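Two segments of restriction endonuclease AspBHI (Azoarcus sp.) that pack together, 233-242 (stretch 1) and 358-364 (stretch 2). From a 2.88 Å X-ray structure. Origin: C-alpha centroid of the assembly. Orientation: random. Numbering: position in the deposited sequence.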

ATOM      1  N   GLU A 233     -27.094  -9.887 -12.983  1.00 66.81           N
ATOM      2  CA  GLU A 233     -26.877  -8.462 -13.236  1.00 73.81           C
ATOM      3  C   GLU A 233     -25.389  -8.120 -13.331  1.00 73.94           C
ATOM      4  O   GLU A 233     -24.945  -7.463 -14.285  1.00 74.33           O
ATOM      5  CB  GLU A 233     -27.546  -7.611 -12.153  1.00 77.64           C
ATOM      6  CG  GLU A 233     -29.067  -7.732 -12.094  1.00 73.53           C
ATOM      7  CD  GLU A 233     -29.541  -8.931 -11.279  1.00 85.38           C
ATOM      8  OE1 GLU A 233     -28.764  -9.896 -11.115  1.00 71.60           O
ATOM      9  OE2 GLU A 233     -30.693  -8.901 -10.796  1.00 81.85           O
ATOM     10  N   ASP A 234     -24.627  -8.575 -12.341  1.00 64.19           N
ATOM     11  CA  ASP A 234     -23.182  -8.376 -12.328  1.00 66.73           C
ATOM     12  C   ASP A 234     -22.541  -9.037 -13.549  1.00 64.09           C
ATOM     13  O   ASP A 234     -21.595  -8.501 -14.145  1.00 62.82           O
ATOM     14  CB  ASP A 234     -22.580  -8.936 -11.035  1.00 67.70           C
ATOM     15  CG  ASP A 234     -23.239  -8.364  -9.788  1.00 74.89           C
ATOM     16  OD1 ASP A 234     -23.886  -7.300  -9.895  1.00 77.39           O
ATOM     17  OD2 ASP A 234     -23.106  -8.974  -8.703  1.00 68.77           O
ATOM     18  N   GLN A 235     -23.074 -10.200 -13.917  1.00 61.21           N
ATOM     19  CA  GLN A 235     -22.626 -10.912 -15.108  1.00 61.15           C
ATOM     20  C   GLN A 235     -22.812 -10.042 -16.343  1.00 61.13           C
ATOM     21  O   GLN A 235     -21.928  -9.971 -17.207  1.00 61.28           O
ATOM     22  CB  GLN A 235     -23.383 -12.232 -15.264  1.00 53.60           C
ATOM     23  CG  GLN A 235     -23.072 -13.248 -14.176  1.00 67.37           C
ATOM     24  CD  GLN A 235     -23.800 -14.563 -14.371  1.00 70.22           C
ATOM     25  OE1 GLN A 235     -24.672 -14.683 -15.233  1.00 63.29           O
ATOM     26  NE2 GLN A 235     -23.444 -15.561 -13.568  1.00 69.26           N
ATOM     27  N   ALA A 236     -23.959  -9.371 -16.417  1.00 51.03           N
ATOM     28  CA  ALA A 236     -24.217  -8.437 -17.504  1.00 49.01           C
ATOM     29  C   ALA A 236     -23.197  -7.299 -17.478  1.00 56.10           C
ATOM     30  O   ALA A 236     -22.691  -6.878 -18.528  1.00 52.18           O
ATOM     31  CB  ALA A 236     -25.631  -7.899 -17.415  1.00 44.65           C
ATOM     32  N   LEU A 237     -22.890  -6.821 -16.272  1.00 53.88           N
ATOM     33  CA  LEU A 237     -21.886  -5.772 -16.097  1.00 50.53           C
ATOM     34  C   LEU A 237     -20.523  -6.154 -16.680  1.00 54.44           C
ATOM     35  O   LEU A 237     -19.917  -5.367 -17.407  1.00 52.33           O
ATOM     36  CB  LEU A 237     -21.724  -5.410 -14.620  1.00 54.62           C
ATOM     37  CG  LEU A 237     -22.954  -4.892 -13.882  1.00 66.87           C
ATOM     38  CD1 LEU A 237     -22.597  -4.514 -12.453  1.00 55.24           C
ATOM     39  CD2 LEU A 237     -23.561  -3.715 -14.625  1.00 64.34           C
ATOM     40  N   ILE A 238     -20.038  -7.351 -16.350  1.00 49.11           N
ATOM     41  CA  ILE A 238     -18.754  -7.819 -16.880  1.00 50.21           C
ATOM     42  C   ILE A 238     -18.841  -8.043 -18.393  1.00 55.67           C
ATOM     43  O   ILE A 238     -17.881  -7.797 -19.148  1.00 46.90           O
ATOM     44  CB  ILE A 238     -18.291  -9.119 -16.183  1.00 50.32           C
ATOM     45  CG1 ILE A 238     -18.138  -8.889 -14.683  1.00 56.96           C
ATOM     46  CG2 ILE A 238     -16.969  -9.606 -16.755  1.00 41.59           C
ATOM     47  CD1 ILE A 238     -17.099  -7.844 -14.342  1.00 55.34           C
ATOM     48  N   GLU A 239     -20.008  -8.502 -18.833  1.00 57.12           N
ATOM     49  CA  GLU A 239     -20.233  -8.738 -20.250  1.00 57.35           C
ATOM     50  C   GLU A 239     -20.120  -7.450 -21.061  1.00 49.49           C
ATOM     51  O   GLU A 239     -19.593  -7.466 -22.176  1.00 49.41           O
ATOM     52  CB  GLU A 239     -21.584  -9.419 -20.489  1.00 55.94           C
ATOM     53  CG  GLU A 239     -21.803  -9.871 -21.925  1.00 59.62           C
ATOM     54  CD  GLU A 239     -20.625 -10.655 -22.490  1.00 65.04           C
ATOM     55  OE1 GLU A 239     -20.050 -11.500 -21.768  1.00 51.85           O
ATOM     56  OE2 GLU A 239     -20.272 -10.420 -23.666  1.00 73.40           O
ATOM     57  N   VAL A 240     -20.604  -6.339 -20.505  1.00 40.74           N
ATOM     58  CA  VAL A 240     -20.471  -5.047 -21.182  1.00 44.07           C
ATOM     59  C   VAL A 240     -18.995  -4.737 -21.442  1.00 45.96           C
ATOM     60  O   VAL A 240     -18.619  -4.270 -22.529  1.00 43.71           O
ATOM     61  CB  VAL A 240     -21.119  -3.894 -20.385  1.00 39.23           C
ATOM     62  CG1 VAL A 240     -20.886  -2.568 -21.084  1.00 42.78           C
ATOM     63  CG2 VAL A 240     -22.605  -4.136 -20.216  1.00 35.84           C
ATOM     64  N   ILE A 241     -18.163  -5.029 -20.448  1.00 43.82           N
ATOM     65  CA  ILE A 241     -16.722  -4.840 -20.575  1.00 45.49           C
ATOM     66  C   ILE A 241     -16.139  -5.740 -21.657  1.00 43.15           C
ATOM     67  O   ILE A 241     -15.435  -5.256 -22.544  1.00 44.65           O
ATOM     68  CB  ILE A 241     -15.980  -5.085 -19.243  1.00 49.30           C
ATOM     69  CG1 ILE A 241     -16.439  -4.083 -18.183  1.00 50.45           C
ATOM     70  CG2 ILE A 241     -14.472  -4.981 -19.441  1.00 44.48           C
ATOM     71  CD1 ILE A 241     -15.809  -4.301 -16.825  1.00 46.08           C
ATOM     72  N   ARG A 242     -16.431  -7.041 -21.588  1.00 50.03           N
ATOM     73  CA  ARG A 242     -15.959  -7.986 -22.610  1.00 46.59           C
ATOM     74  C   ARG A 242     -16.338  -7.541 -24.025  1.00 54.85           C
ATOM     75  O   ARG A 242     -15.575  -7.727 -24.976  1.00 50.62           O
ATOM     76  CB  ARG A 242     -16.530  -9.382 -22.375  1.00 45.31           C
ATOM     77  CG  ARG A 242     -15.946 -10.143 -21.213  1.00 47.33           C
ATOM     78  CD  ARG A 242     -16.462 -11.575 -21.227  1.00 46.43           C
ATOM     79  NE  ARG A 242     -16.420 -12.205 -19.910  1.00 53.06           N
ATOM     80  CZ  ARG A 242     -17.455 -12.257 -19.071  1.00 62.62           C
ATOM     81  NH1 ARG A 242     -18.618 -11.713 -19.410  1.00 57.50           N
ATOM     82  NH2 ARG A 242     -17.326 -12.853 -17.891  1.00 51.42           N
ATOM     83  N   THR A 358     -10.124 -11.129 -10.296  1.00 38.67           N
ATOM     84  CA  THR A 358     -11.051 -11.851 -11.155  1.00 38.88           C
ATOM     85  C   THR A 358     -12.340 -11.067 -11.372  1.00 41.33           C
ATOM     86  O   THR A 358     -12.451  -9.917 -10.947  1.00 46.56           O
ATOM     87  CB  THR A 358     -11.377 -13.233 -10.576  1.00 43.77           C
ATOM     88  OG1 THR A 358     -12.125 -13.088  -9.361  1.00 43.32           O
ATOM     89  CG2 THR A 358     -10.094 -13.986 -10.292  1.00 33.66           C
ATOM     90  N   ALA A 359     -13.310 -11.695 -12.028  1.00 35.23           N
ATOM     91  CA  ALA A 359     -14.543 -11.020 -12.418  1.00 43.73           C
ATOM     92  C   ALA A 359     -15.322 -10.451 -11.229  1.00 48.39           C
ATOM     93  O   ALA A 359     -15.793  -9.311 -11.273  1.00 48.73           O
ATOM     94  CB  ALA A 359     -15.421 -11.953 -13.235  1.00 48.61           C
ATOM     95  N   GLN A 360     -15.456 -11.249 -10.172  1.00 46.57           N
ATOM     96  CA  GLN A 360     -16.139 -10.803  -8.965  1.00 47.68           C
ATOM     97  C   GLN A 360     -15.446  -9.563  -8.401  1.00 46.72           C
ATOM     98  O   GLN A 360     -16.097  -8.605  -7.971  1.00 46.35           O
ATOM     99  CB  GLN A 360     -16.173 -11.925  -7.924  1.00 42.78           C
ATOM    100  CG  GLN A 360     -16.887 -11.557  -6.637  1.00 46.29           C
ATOM    101  CD  GLN A 360     -18.266 -10.973  -6.881  1.00 55.47           C
ATOM    102  OE1 GLN A 360     -19.057 -11.516  -7.651  1.00 60.35           O
ATOM    103  NE2 GLN A 360     -18.558  -9.853  -6.228  1.00 61.35           N
ATOM    104  N   ASP A 361     -14.119  -9.583  -8.431  1.00 40.61           N
ATOM    105  CA  ASP A 361     -13.330  -8.466  -7.941  1.00 38.22           C
ATOM    106  C   ASP A 361     -13.579  -7.209  -8.769  1.00 43.97           C
ATOM    107  O   ASP A 361     -13.700  -6.108  -8.225  1.00 50.31           O
ATOM    108  CB  ASP A 361     -11.847  -8.833  -7.918  1.00 38.08           C
ATOM    109  CG  ASP A 361     -11.542  -9.951  -6.935  1.00 49.98           C
ATOM    110  OD1 ASP A 361     -12.226 -10.017  -5.890  1.00 64.26           O
ATOM    111  OD2 ASP A 361     -10.629 -10.762  -7.200  1.00 41.21           O
ATOM    112  N   ILE A 362     -13.677  -7.377 -10.084  1.00 39.73           N
ATOM    113  CA  ILE A 362     -14.011  -6.259 -10.958  1.00 37.11           C
ATOM    114  C   ILE A 362     -15.394  -5.712 -10.608  1.00 41.49           C
ATOM    115  O   ILE A 362     -15.605  -4.498 -10.582  1.00 44.00           O
ATOM    116  CB  ILE A 362     -13.952  -6.657 -12.447  1.00 36.83           C
ATOM    117  CG1 ILE A 362     -12.527  -7.062 -12.827  1.00 39.33           C
ATOM    118  CG2 ILE A 362     -14.419  -5.510 -13.331  1.00 37.56           C
ATOM    119  CD1 ILE A 362     -12.368  -7.426 -14.283  1.00 42.69           C
ATOM    120  N   VAL A 363     -16.326  -6.613 -10.318  1.00 39.03           N
ATOM    121  CA  VAL A 363     -17.664  -6.205  -9.916  1.00 40.12           C
ATOM    122  C   VAL A 363     -17.636  -5.359  -8.643  1.00 51.16           C
ATOM    123  O   VAL A 363     -18.293  -4.313  -8.565  1.00 50.17           O
ATOM    124  CB  VAL A 363     -18.577  -7.418  -9.711  1.00 44.11           C
ATOM    125  CG1 VAL A 363     -19.914  -6.985  -9.143  1.00 51.80           C
ATOM    126  CG2 VAL A 363     -18.765  -8.151 -11.023  1.00 52.07           C
ATOM    127  N   GLY A 364     -16.864  -5.806  -7.654  1.00 45.83           N
ATOM    128  CA  GLY A 364     -16.733  -5.074  -6.404  1.00 46.73           C
ATOM    129  C   GLY A 364     -16.111  -3.701  -6.586  1.00 45.62           C
ATOM    130  O   GLY A 364     -16.629  -2.692  -6.086  1.00 52.24           O
TER
HETATM  131  O   HOH W   1     -21.619 -10.838  -7.590  1.00 59.73           O

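This is a small, apolar helix-to-helix contact at nearly a right angle, built around one isoleucine, with no direct hydrogen bond between the segments and a single water joining them at a polar margin. The two axes cross at 96° and come within 9.9 Å of each other, and together the segments bury 283 Å². Crossed this steeply, two helices share only a short patch: Asp234, Ile238 and Ile241 from one helix meet Ala359, Ile362 and Val363 from the other. The spacings of three and four residues put each set on one helical face, and all six CA-to-CB bonds point toward the partner.

Ile238 is the hub. With chi1 and chi2 both in m, its CD1 lies 3.7 Å from Ile362 CG2 and 3.7 Å from Val363 CG2, and 3.6 Å from the backbone atom Ala359 O. That carbonyl is not left unpaired by the methyl beside it, because it accepts the helical hydrogen bond from Val363 N at 2.9 Å. The small side chain of Ala359 adds a looser apolar contact, its CB 4.3 Å from Ile238 CG1. One turn's length along, Ile241 extends the patch: its CD1 sits 3.9 Å from Ile362 CG2, the same methyl that Ile238 touches.

Val363, which loses more area to the other segment than any other residue here, spans the apolar and polar parts. While its CG2 packs on Ile238, its CG1 rests 3.7 Å from Asp234 CG. The carboxylate carbon thus lies against a methyl while OD2 has a polar partner: the water donates to Asp234 OD2 at 2.6 Å and to Gln360 OE1 at 2.7 Å. Gln360 points its CA-to-CB bond away from stretch 1, yet the end of its side chain comes nearer, and the water completes the link.

Two other side-chain bonds stay within one segment, while some polar atoms bond elsewhere in the structure. Arg242 NH1 forms a salt bridge with Glu239 OE1 at 2.8 Å, and Thr358 N, just before the second helix, donates to Asp361 OD2 at 3.2 Å. Gly364 lies out of reach, and an ideal CB there would have room.

The rule to read from this contact is economical: one isoleucine reaches three residues of the crossing helix, and a water joins the polar groups beside it.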